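Local coordinates for major capsid protein (PDB 5TIP) that self-assembles as trimers into the icosahedral capsid of a large chlorella virus, about 190 nm across with pseudo T=169 symmetry, at the interface of chains A and B. Coordinates in Å, arbitrary orientation; residue numbers count along the deposited sequence, not the author numbering. Chains: chain A/B, Major capsid protein.

Contacts 1 and 4 are neighbours, their C-alpha centres about 11 Å apart: residues 5-17 of chain B lie along chain A there, and A:Asn369 serves both. Contact 3, about 50 Å from contact 1 and 46 Å from contact 4, has the direction reversed, with residues 24-27 of chain A docking on chain B. If the trimer is three-fold symmetric, the N-terminal segment of each copy therefore touches both neighbours. Contact 2 joins loops at the other end of the subunits, about 54 Å from contacts 1 and 3 and 50 Å from contact 4. Such widely spaced patches should resist rocking between subunits.

Contact 1: the interface of chains A and B. Residues chain A 319, 369, 372-373; chain B 5-6, 9.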
loop_
_atom_site.group_PDB
_atom_site.type_symbol
_atom_site.label_atom_id
_atom_site.label_comp_id
_atom_site.label_asym_id
_atom_site.label_seq_id
_atom_site.Cartn_x
_atom_site.Cartn_y
_atom_site.Cartn_z
ATOM N N LEU A 319 8.140 17.352 -30.309
ATOM C CA LEU A 319 9.417 17.945 -29.930
ATOM C C LEU A 319 10.045 18.514 -31.194
ATOM O O LEU A 319 10.525 17.760 -32.047
ATOM C CB LEU A 319 10.319 16.905 -29.267
ATOM C CG LEU A 319 11.501 17.361 -28.412
ATOM C CD1 LEU A 319 11.931 16.222 -27.503
ATOM C CD2 LEU A 319 12.671 17.815 -29.271
ATOM N N ASN A 369 15.417 17.498 -20.637
ATOM C CA ASN A 369 15.867 18.876 -20.455
ATOM C C ASN A 369 15.064 19.767 -21.392
ATOM O O ASN A 369 15.359 19.863 -22.585
ATOM C CB ASN A 369 17.364 18.988 -20.712
ATOM C CG ASN A 369 17.959 20.254 -20.132
ATOM O OD1 ASN A 369 17.253 21.234 -19.898
ATOM N ND2 ASN A 369 19.263 20.235 -19.886
ATOM N N ARG A 372 16.718 22.786 -23.470
ATOM C CA ARG A 372 17.376 22.568 -24.752
ATOM C C ARG A 372 16.396 22.262 -25.877
ATOM O O ARG A 372 16.821 21.847 -26.960
ATOM C CB ARG A 372 18.419 21.457 -24.638
ATOM C CG ARG A 372 19.453 21.728 -23.571
ATOM C CD ARG A 372 20.122 23.062 -23.845
ATOM N NE ARG A 372 20.793 23.097 -25.138
ATOM C CZ ARG A 372 21.110 24.220 -25.773
ATOM N NH1 ARG A 372 20.809 25.394 -25.234
ATOM N NH2 ARG A 372 21.718 24.173 -26.951
ATOM N N ILE A 373 15.101 22.454 -25.650
ATOM C CA ILE A 373 14.073 22.181 -26.646
ATOM C C ILE A 373 13.427 23.505 -27.017
ATOM O O ILE A 373 12.855 24.188 -26.158
ATOM C CB ILE A 373 13.028 21.181 -26.130
ATOM C CG1 ILE A 373 13.713 19.906 -25.637
ATOM C CG2 ILE A 373 12.011 20.872 -27.216
ATOM C CD1 ILE A 373 12.773 18.935 -24.974
ATOM N N SER B 5 15.655 11.820 -30.335
ATOM C CA SER B 5 15.794 13.273 -30.307
ATOM C C SER B 5 15.850 13.828 -28.888
ATOM O O SER B 5 16.378 14.925 -28.686
ATOM C CB SER B 5 14.648 13.933 -31.068
ATOM O OG SER B 5 14.870 15.329 -31.158
ATOM N N GLN B 6 15.325 13.095 -27.900
ATOM C CA GLN B 6 15.404 13.548 -26.516
ATOM C C GLN B 6 16.807 13.366 -25.951
ATOM O O GLN B 6 17.232 14.150 -25.093
ATOM C CB GLN B 6 14.370 12.814 -25.661
ATOM C CG GLN B 6 14.384 13.205 -24.190
ATOM C CD GLN B 6 13.305 12.510 -23.383
ATOM O OE1 GLN B 6 12.138 12.475 -23.778
ATOM N NE2 GLN B 6 13.694 11.944 -22.247
ATOM N N ALA B 9 18.813 16.367 -26.720
ATOM C CA ALA B 9 18.439 17.503 -25.878
ATOM C C ALA B 9 19.207 17.380 -24.566
ATOM O O ALA B 9 18.678 16.988 -23.522
ATOM C CB ALA B 9 16.932 17.539 -25.649
HETATM O O HOH W 1 13.421 16.666 -32.721
#
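A:Asn369 and A:Arg372 meet B:Ala9 through their CB methylenes, and neither the faces nor the edges of their flat amide and guanidinium ends carry the contact. CB of A:Asn369 comes within 3.7 Å of the backbone O of B:Ala9. From the arginine, CB approaches CA of B:Ala9 at 4.1 Å; beyond it the chain bends at both chi2 (-56°) and chi3 (-60°), which folds the guanidinium away from the alanine. The methyl CB of B:Ala9 faces A:Ile373, whose CG1 methylene lies 4.0 Å from it. These are loose van der Waals distances, but they gather around one small residue, and B:Ala9 buries 53 Å², more than any other residue of the patch.

A second point of touch lies at A:Leu319. Its CD2 methyl stands 3.8 Å from OG of B:Ser5. That hydroxyl, anti to its backbone N (chi1 -174°), also bonds water 1 at 2.5 Å from OG. The same water reaches the carbonyl O of A:Leu319 at 3.2 Å, so the polar link between the chains here runs through solvent.

B:Ser5 and B:Gln6 belong to the N-terminal helix 3-8, with B:Ala9 just after it. The helix thus lies against the end of strand 312-319, while B:Ala9 rests on strand 368-369, the short helical turn 370-372 and the loop that follows in the neighbouring subunit of the capsid trimer.

Contact 2: the interface of chains A and B. Residues chain A 136-142; chain B 392-393, 396-398.
A:Leu139 donates its backbone N-H to the carbonyl O of B:Leu396, an N-to-O distance of 2.6 Å. The bond is straight, 172° at the hydrogen, although the donor is tilted from the carbonyl plane and meets the C=O at 147°. Around this link the two leucine side chains cross obliquely: CG of A:Leu139 packs on CB of B:Leu396 at 3.7 Å. With CG of A:Leu139 anti to its carbonyl carbon (chi1 -56°), CD1 also reaches CA of B:Ala393, 3.9 Å away.

The branched end of B:Leu396 faces the chain A backbone instead. Its CD1 lies 3.6 Å from O of A:Asn137, and CD2 lies equally near O of A:Asn136. On the far side of the bond, CB of A:Ala142 touches CA of B:Gly397 at 4.0 Å.

In the second shell, A:Asn136 N bonds the carboxylate OE1 of A:Glu138 at 3.0 Å, tying the loop to itself across A:Asn137, which has a left-handed backbone conformation. This presumably helps present the N-H of A:Leu139.

The chain A loop runs between helix 122-132 and strand 143-149. Its chain B partner follows the short helix 392-395 and leads directly into B:Asn398, a position glycosylated by the host.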
loop_
_atom_site.group_PDB
_atom_site.type_symbol
_atom_site.label_atom_id
_atom_site.label_comp_id
_atom_site.label_asym_id
_atom_site.label_seq_id
_atom_site.Cartn_x
_atom_site.Cartn_y
_atom_site.Cartn_z
ATOM N N ASN A 136 -17.045 12.095 7.694
ATOM C CA ASN A 136 -17.906 11.315 8.574
ATOM C C ASN A 136 -19.345 11.827 8.577
ATOM O O ASN A 136 -20.037 11.741 9.594
ATOM C CB ASN A 136 -17.333 11.280 9.990
ATOM C CG ASN A 136 -16.007 10.548 10.058
ATOM O OD1 ASN A 136 -14.945 11.167 10.126
ATOM N ND2 ASN A 136 -16.061 9.223 10.019
ATOM N N ASN A 137 -19.796 12.372 7.445
ATOM C CA ASN A 137 -21.191 12.775 7.252
ATOM C C ASN A 137 -21.613 13.862 8.241
ATOM O O ASN A 137 -22.740 13.865 8.741
ATOM C CB ASN A 137 -22.128 11.568 7.347
ATOM C CG ASN A 137 -21.675 10.409 6.482
ATOM O OD1 ASN A 137 -21.061 10.604 5.434
ATOM N ND2 ASN A 137 -21.972 9.192 6.923
ATOM N N GLU A 138 -20.705 14.790 8.527
ATOM C CA GLU A 138 -21.003 15.846 9.482
ATOM C C GLU A 138 -22.054 16.805 8.922
ATOM O O GLU A 138 -22.220 16.952 7.708
ATOM C CB GLU A 138 -19.733 16.613 9.852
ATOM C CG GLU A 138 -18.742 15.825 10.703
ATOM C CD GLU A 138 -17.780 14.991 9.876
ATOM O OE1 GLU A 138 -18.082 14.715 8.696
ATOM O OE2 GLU A 138 -16.715 14.613 10.407
ATOM N N LEU A 139 -22.764 17.466 9.832
ATOM C CA LEU A 139 -23.876 18.335 9.483
ATOM C C LEU A 139 -23.471 19.801 9.606
ATOM O O LEU A 139 -22.322 20.137 9.900
ATOM C CB LEU A 139 -25.091 18.028 10.361
ATOM C CG LEU A 139 -25.586 16.582 10.345
ATOM C CD1 LEU A 139 -26.649 16.373 11.411
ATOM C CD2 LEU A 139 -26.125 16.224 8.970
ATOM N N VAL A 140 -24.445 20.686 9.370
ATOM C CA VAL A 140 -24.204 22.120 9.459
ATOM C C VAL A 140 -23.683 22.470 10.845
ATOM O O VAL A 140 -24.144 21.932 11.860
ATOM C CB VAL A 140 -25.489 22.901 9.139
ATOM C CG1 VAL A 140 -25.227 24.401 9.158
ATOM C CG2 VAL A 140 -26.053 22.473 7.796
ATOM N N GLY A 141 -22.699 23.364 10.891
ATOM C CA GLY A 141 -22.158 23.840 12.144
ATOM C C GLY A 141 -21.073 22.980 12.752
ATOM O O GLY A 141 -20.581 23.313 13.838
ATOM N N ALA A 142 -20.691 21.908 12.069
ATOM C CA ALA A 142 -19.634 21.040 12.558
ATOM C C ALA A 142 -18.305 21.770 12.434
ATOM O O ALA A 142 -17.986 22.312 11.380
ATOM C CB ALA A 142 -19.604 19.745 11.766
ATOM N N PRO B 392 -28.140 12.152 16.858
ATOM C CA PRO B 392 -27.266 12.264 15.681
ATOM C C PRO B 392 -27.021 13.701 15.264
ATOM O O PRO B 392 -25.924 14.021 14.791
ATOM C CB PRO B 392 -28.027 11.483 14.600
ATOM C CG PRO B 392 -29.025 10.648 15.339
ATOM C CD PRO B 392 -29.379 11.415 16.567
ATOM N N ALA B 393 -28.012 14.581 15.431
ATOM C CA ALA B 393 -27.815 15.984 15.089
ATOM C C ALA B 393 -26.785 16.644 15.997
ATOM O O ALA B 393 -26.056 17.539 15.556
ATOM C CB ALA B 393 -29.144 16.734 15.157
ATOM N N LEU B 396 -23.130 14.746 14.997
ATOM C CA LEU B 396 -22.618 15.073 13.671
ATOM C C LEU B 396 -22.478 16.571 13.426
ATOM O O LEU B 396 -22.113 16.963 12.313
ATOM C CB LEU B 396 -23.523 14.467 12.596
ATOM C CG LEU B 396 -23.634 12.942 12.577
ATOM C CD1 LEU B 396 -24.572 12.490 11.467
ATOM C CD2 LEU B 396 -22.263 12.301 12.426
ATOM N N GLY B 397 -22.757 17.413 14.418
ATOM C CA GLY B 397 -22.636 18.846 14.230
ATOM C C GLY B 397 -22.260 19.607 15.485
ATOM O O GLY B 397 -23.094 20.319 16.052
ATOM N N ASN B 398 -21.013 19.475 15.929
ATOM C CA ASN B 398 -20.561 20.152 17.136
ATOM C C ASN B 398 -19.157 20.697 16.906
ATOM O O ASN B 398 -18.623 20.659 15.793
ATOM C CB ASN B 398 -20.622 19.213 18.344
ATOM C CG ASN B 398 -21.460 19.775 19.468
ATOM O OD1 ASN B 398 -21.019 20.653 20.212
ATOM N ND2 ASN B 398 -22.679 19.270 19.600
#

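Contact 3: the interface of chains A and B. Residues chain A 24-27; chain B 65, 158-159, 161, 208, 210, 214, 218, 225.
At A:Phe25 and A:Phe26 the psi angles of -6° and 21° turn the chain tightly, bringing it against B:Pro158 and B:Gly159 at the 3-10 helix 158-160. Although O of A:Phe25 lies near N of B:Gly159, the N-H points elsewhere and the pair is mere packing.

The turn inserts A:Phe26, which buries 88 Å², into an apolar pocket on chain B. With CG anti to the carbonyl carbon (chi1 -49°), the ring extends tip to tip toward B:Ile208, whose CG2 sits over one face, 3.9 Å from the ring centroid and offset toward the rim. B:Leu65 covers the ring near its root, its CD1 3.6 Å from CB of A:Phe26. CD2 of B:Leu210 comes near CD2 of the ring, the two side chains running antiparallel, and CB of B:Pro158 lies near CD1 of the ring.

The aliphatic part of A:Lys27 crosses the B:Tyr225 ring at about a right angle, CE lying over one face 3.6 Å from CZ. Before the turn, the hydroxyl OG1 of A:Thr24 donates to OE2 of B:Glu214 at 2.8 Å, though this glutamate is poorly ordered and the bond should be weighted accordingly.

Water 2 gathers the polar atoms beside the pocket: it lies 2.7 Å from O of A:Phe26 and 2.6 Å from the phenol OH of B:Tyr225. It also bonds the backbone O of B:Ala161, at 2.5 Å from the water oxygen.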
loop_
_atom_site.group_PDB
_atom_site.type_symbol
_atom_site.label_atom_id
_atom_site.label_comp_id
_atom_site.label_asym_id
_atom_site.label_seq_id
_atom_site.Cartn_x
_atom_site.Cartn_y
_atom_site.Cartn_z
ATOM N N THR A 24 23.946 -12.279 3.512
ATOM C CA THR A 24 23.138 -13.236 4.253
ATOM C C THR A 24 21.892 -12.519 4.747
ATOM O O THR A 24 21.934 -11.331 5.074
ATOM C CB THR A 24 23.907 -13.857 5.431
ATOM O OG1 THR A 24 23.035 -14.706 6.194
ATOM C CG2 THR A 24 24.479 -12.770 6.326
ATOM N N PHE A 25 20.778 -13.245 4.787
ATOM C CA PHE A 25 19.505 -12.654 5.177
ATOM C C PHE A 25 19.234 -12.729 6.672
ATOM O O PHE A 25 18.232 -12.171 7.130
ATOM C CB PHE A 25 18.350 -13.329 4.432
ATOM C CG PHE A 25 18.370 -13.108 2.948
ATOM C CD1 PHE A 25 18.170 -11.844 2.420
ATOM C CD2 PHE A 25 18.556 -14.170 2.079
ATOM C CE1 PHE A 25 18.177 -11.639 1.055
ATOM C CE2 PHE A 25 18.561 -13.971 0.714
ATOM C CZ PHE A 25 18.373 -12.706 0.201
ATOM N N PHE A 26 20.089 -13.402 7.443
ATOM C CA PHE A 26 19.797 -13.686 8.844
ATOM C C PHE A 26 20.781 -13.017 9.798
ATOM O O PHE A 26 20.915 -13.450 10.946
ATOM C CB PHE A 26 19.766 -15.196 9.083
ATOM C CG PHE A 26 18.915 -15.946 8.101
ATOM C CD1 PHE A 26 17.534 -15.908 8.192
ATOM C CD2 PHE A 26 19.493 -16.694 7.091
ATOM C CE1 PHE A 26 16.746 -16.597 7.291
ATOM C CE2 PHE A 26 18.710 -17.387 6.188
ATOM C CZ PHE A 26 17.335 -17.337 6.288
ATOM N N LYS A 27 21.465 -11.964 9.353
ATOM C CA LYS A 27 22.353 -11.218 10.235
ATOM C C LYS A 27 22.542 -9.797 9.724
ATOM O O LYS A 27 23.609 -9.455 9.203
ATOM C CB LYS A 27 23.704 -11.921 10.369
ATOM C CG LYS A 27 24.485 -11.514 11.609
ATOM C CD LYS A 27 23.842 -12.059 12.874
ATOM C CE LYS A 27 24.499 -11.482 14.118
ATOM N NZ LYS A 27 24.197 -10.031 14.279
ATOM N N LEU B 65 17.929 -21.560 13.250
ATOM C CA LEU B 65 17.344 -20.278 13.608
ATOM C C LEU B 65 15.829 -20.412 13.612
ATOM O O LEU B 65 15.272 -21.354 13.045
ATOM C CB LEU B 65 17.761 -19.168 12.632
ATOM C CG LEU B 65 19.163 -19.233 12.019
ATOM C CD1 LEU B 65 19.297 -18.204 10.918
ATOM C CD2 LEU B 65 20.234 -19.019 13.073
ATOM N N PRO B 158 13.801 -11.313 9.073
ATOM C CA PRO B 158 14.743 -12.440 9.143
ATOM C C PRO B 158 16.143 -12.032 9.560
ATOM O O PRO B 158 16.905 -12.885 10.029
ATOM C CB PRO B 158 14.720 -13.006 7.715
ATOM C CG PRO B 158 14.251 -11.873 6.864
ATOM C CD PRO B 158 13.284 -11.103 7.710
ATOM N N GLY B 159 16.510 -10.758 9.408
ATOM C CA GLY B 159 17.814 -10.289 9.839
ATOM C C GLY B 159 18.040 -10.358 11.336
ATOM O O GLY B 159 19.185 -10.213 11.779
ATOM N N ALA B 161 16.820 -13.118 13.114
ATOM C CA ALA B 161 16.432 -14.488 13.429
ATOM C C ALA B 161 17.169 -14.990 14.664
ATOM O O ALA B 161 18.395 -14.887 14.757
ATOM C CB ALA B 161 16.715 -15.403 12.238
ATOM N N ILE B 208 14.826 -22.134 10.451
ATOM C CA ILE B 208 15.769 -21.930 9.359
ATOM C C ILE B 208 16.853 -22.992 9.466
ATOM O O ILE B 208 17.495 -23.130 10.513
ATOM C CB ILE B 208 16.381 -20.518 9.387
ATOM C CG1 ILE B 208 15.285 -19.451 9.417
ATOM C CG2 ILE B 208 17.300 -20.318 8.193
ATOM C CD1 ILE B 208 14.445 -19.405 8.162
ATOM N N LEU B 210 20.434 -24.100 8.072
ATOM C CA LEU B 210 21.586 -23.450 7.468
ATOM C C LEU B 210 22.570 -24.469 6.900
ATOM O O LEU B 210 22.594 -25.637 7.291
ATOM C CB LEU B 210 22.295 -22.559 8.490
ATOM C CG LEU B 210 21.468 -21.399 9.048
ATOM C CD1 LEU B 210 22.216 -20.689 10.166
ATOM C CD2 LEU B 210 21.098 -20.425 7.942
ATOM N N GLU B 214 27.946 -21.656 7.369
ATOM C CA GLU B 214 27.243 -20.684 8.197
ATOM C C GLU B 214 26.764 -21.317 9.496
ATOM O O GLU B 214 26.579 -20.614 10.495
ATOM C CB GLU B 214 26.070 -20.092 7.416
ATOM C CG GLU B 214 25.553 -18.775 7.956
ATOM C CD GLU B 214 24.376 -18.251 7.159
ATOM O OE1 GLU B 214 23.734 -19.053 6.445
ATOM O OE2 GLU B 214 24.096 -17.038 7.242
ATOM N N PHE B 218 27.632 -19.572 13.254
ATOM C CA PHE B 218 26.641 -19.227 14.267
ATOM C C PHE B 218 26.910 -19.925 15.593
ATOM O O PHE B 218 26.611 -19.369 16.655
ATOM C CB PHE B 218 25.240 -19.561 13.760
ATOM C CG PHE B 218 24.584 -18.431 13.027
ATOM C CD1 PHE B 218 23.826 -17.493 13.707
ATOM C CD2 PHE B 218 24.730 -18.303 11.658
ATOM C CE1 PHE B 218 23.223 -16.447 13.032
ATOM C CE2 PHE B 218 24.130 -17.262 10.976
ATOM C CZ PHE B 218 23.375 -16.333 11.664
ATOM N N TYR B 225 22.801 -8.668 18.672
ATOM C CA TYR B 225 21.599 -8.305 17.935
ATOM C C TYR B 225 21.008 -7.033 18.526
ATOM O O TYR B 225 20.816 -6.942 19.743
ATOM C CB TYR B 225 20.565 -9.434 17.981
ATOM C CG TYR B 225 20.962 -10.682 17.224
ATOM C CD1 TYR B 225 21.723 -11.675 17.830
ATOM C CD2 TYR B 225 20.554 -10.879 15.912
ATOM C CE1 TYR B 225 22.079 -12.819 17.143
ATOM C CE2 TYR B 225 20.906 -12.019 15.219
ATOM C CZ TYR B 225 21.668 -12.986 15.838
ATOM O OH TYR B 225 22.016 -14.122 15.147
HETATM O O HOH W 2 20.393 -14.835 13.236
#

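Contact 4: the interface of chains A and B. Residues chain A 256-257, 369, 371, 434, 436; chain B 13-14, 17.
The N-terminal segment of this NCLDV major capsid protein forms a 3-10 helix, 12-14, from which B:Gln13 plugs into a pocket of chain A, burying 119 Å². Its chain is extended beyond CG (chi2 -171°) and runs antiparallel to the side chain of A:Tyr434. CG lies over one face of the tyrosine ring, 3.7 Å from its centroid, and the terminal amide is stacked, the planes 5° apart. A:His256 presents its edge to the same amide: its CD2 is 3.4 Å from CD of B:Gln13, with the ring and amide planes 63° apart. A:Pro257 closes another wall, its CD 3.8 Å from CB of B:Gln13.

Farther along, CD1 of B:Leu17 packs on CB of A:Pro257 at 3.6 Å. The carboxylate of B:Asp14 takes a weak hydrogen bond at OD2 from ND2 of A:Asn369, 3.4 Å away.

Hydrogen bonds within chain A probably help hold the pocket in shape. OD1 of A:Asn369 accepts the backbone N-H of A:Ser371 at 3.1 Å, leaving its amide N directed at B:Asp14. The hydroxyl OG of A:Ser371 accepts the backbone N-H of A:His256, 2.8 Å from N to OG. It in turn donates to O of the C-terminal residue A:Asn436, 2.5 Å from OG, approaching above the carbonyl plane.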
loop_
_atom_site.group_PDB
_atom_site.type_symbol
_atom_site.label_atom_id
_atom_site.label_comp_id
_atom_site.label_asym_id
_atom_site.label_seq_id
_atom_site.Cartn_x
_atom_site.Cartn_y
_atom_site.Cartn_z
ATOM N N HIS A 256 14.488 23.181 -17.705
ATOM C CA HIS A 256 15.237 22.317 -16.795
ATOM C C HIS A 256 14.952 20.841 -17.060
ATOM O O HIS A 256 13.981 20.508 -17.752
ATOM C CB HIS A 256 14.911 22.669 -15.341
ATOM C CG HIS A 256 15.204 24.092 -14.983
ATOM N ND1 HIS A 256 14.252 24.943 -14.467
ATOM C CD2 HIS A 256 16.348 24.813 -15.064
ATOM C CE1 HIS A 256 14.793 26.128 -14.255
ATOM N NE2 HIS A 256 16.065 26.075 -14.604
ATOM N N PRO A 257 15.786 19.929 -16.555
ATOM C CA PRO A 257 15.467 18.495 -16.655
ATOM C C PRO A 257 14.184 18.167 -15.905
ATOM O O PRO A 257 14.099 18.321 -14.684
ATOM C CB PRO A 257 16.688 17.820 -16.021
ATOM C CG PRO A 257 17.792 18.799 -16.201
ATOM C CD PRO A 257 17.155 20.151 -16.056
ATOM N N ASN A 369 15.417 17.498 -20.637
ATOM C CA ASN A 369 15.867 18.876 -20.455
ATOM C C ASN A 369 15.064 19.767 -21.392
ATOM O O ASN A 369 15.359 19.863 -22.585
ATOM C CB ASN A 369 17.364 18.988 -20.712
ATOM C CG ASN A 369 17.959 20.254 -20.132
ATOM O OD1 ASN A 369 17.253 21.234 -19.898
ATOM N ND2 ASN A 369 19.263 20.235 -19.886
ATOM N N SER A 371 15.090 22.930 -21.276
ATOM C CA SER A 371 15.866 24.121 -21.600
ATOM C C SER A 371 16.592 23.997 -22.932
ATOM O O SER A 371 17.050 25.012 -23.468
ATOM C CB SER A 371 16.883 24.409 -20.495
ATOM O OG SER A 371 16.246 24.648 -19.251
ATOM N N TYR A 434 20.378 27.147 -11.407
ATOM C CA TYR A 434 19.798 27.325 -12.729
ATOM C C TYR A 434 18.484 28.076 -12.611
ATOM O O TYR A 434 17.604 27.684 -11.836
ATOM C CB TYR A 434 19.596 25.974 -13.429
ATOM C CG TYR A 434 20.862 25.153 -13.497
ATOM C CD1 TYR A 434 21.831 25.432 -14.451
ATOM C CD2 TYR A 434 21.102 24.118 -12.603
ATOM C CE1 TYR A 434 22.995 24.697 -14.523
ATOM C CE2 TYR A 434 22.272 23.376 -12.666
ATOM C CZ TYR A 434 23.214 23.672 -13.629
ATOM O OH TYR A 434 24.380 22.941 -13.700
ATOM N N ASN A 436 16.857 29.123 -15.694
ATOM C CA ASN A 436 16.107 28.638 -16.848
ATOM C C ASN A 436 16.913 27.493 -17.452
ATOM O O ASN A 436 16.675 27.051 -18.571
ATOM C CB ASN A 436 15.825 29.757 -17.879
ATOM C CG ASN A 436 17.079 30.426 -18.396
ATOM O OD1 ASN A 436 17.878 29.834 -19.117
ATOM N ND2 ASN A 436 17.269 31.680 -18.000
ATOM N N GLN B 13 22.841 21.443 -17.328
ATOM C CA GLN B 13 22.177 21.013 -16.106
ATOM C C GLN B 13 22.189 19.501 -15.943
ATOM O O GLN B 13 21.983 19.010 -14.828
ATOM C CB GLN B 13 20.737 21.528 -16.079
ATOM C CG GLN B 13 20.588 22.954 -16.580
ATOM C CD GLN B 13 19.201 23.516 -16.345
ATOM O OE1 GLN B 13 18.502 23.103 -15.422
ATOM N NE2 GLN B 13 18.794 24.459 -17.185
ATOM N N ASP B 14 22.428 18.757 -17.024
ATOM C CA ASP B 14 22.505 17.302 -16.971
ATOM C C ASP B 14 23.771 16.798 -16.296
ATOM O O ASP B 14 23.918 15.583 -16.124
ATOM C CB ASP B 14 22.411 16.725 -18.383
ATOM C CG ASP B 14 21.089 17.032 -19.044
ATOM O OD1 ASP B 14 20.048 16.922 -18.364
ATOM O OD2 ASP B 14 21.090 17.391 -20.240
ATOM N N LEU B 17 23.098 15.059 -13.081
ATOM C CA LEU B 17 22.252 13.881 -13.219
ATOM C C LEU B 17 22.936 12.713 -13.914
ATOM O O LEU B 17 22.866 11.582 -13.425
ATOM C CB LEU B 17 20.968 14.249 -13.976
ATOM C CG LEU B 17 20.092 15.321 -13.329
ATOM C CD1 LEU B 17 18.871 15.596 -14.187
ATOM C CD2 LEU B 17 19.681 14.901 -11.931
#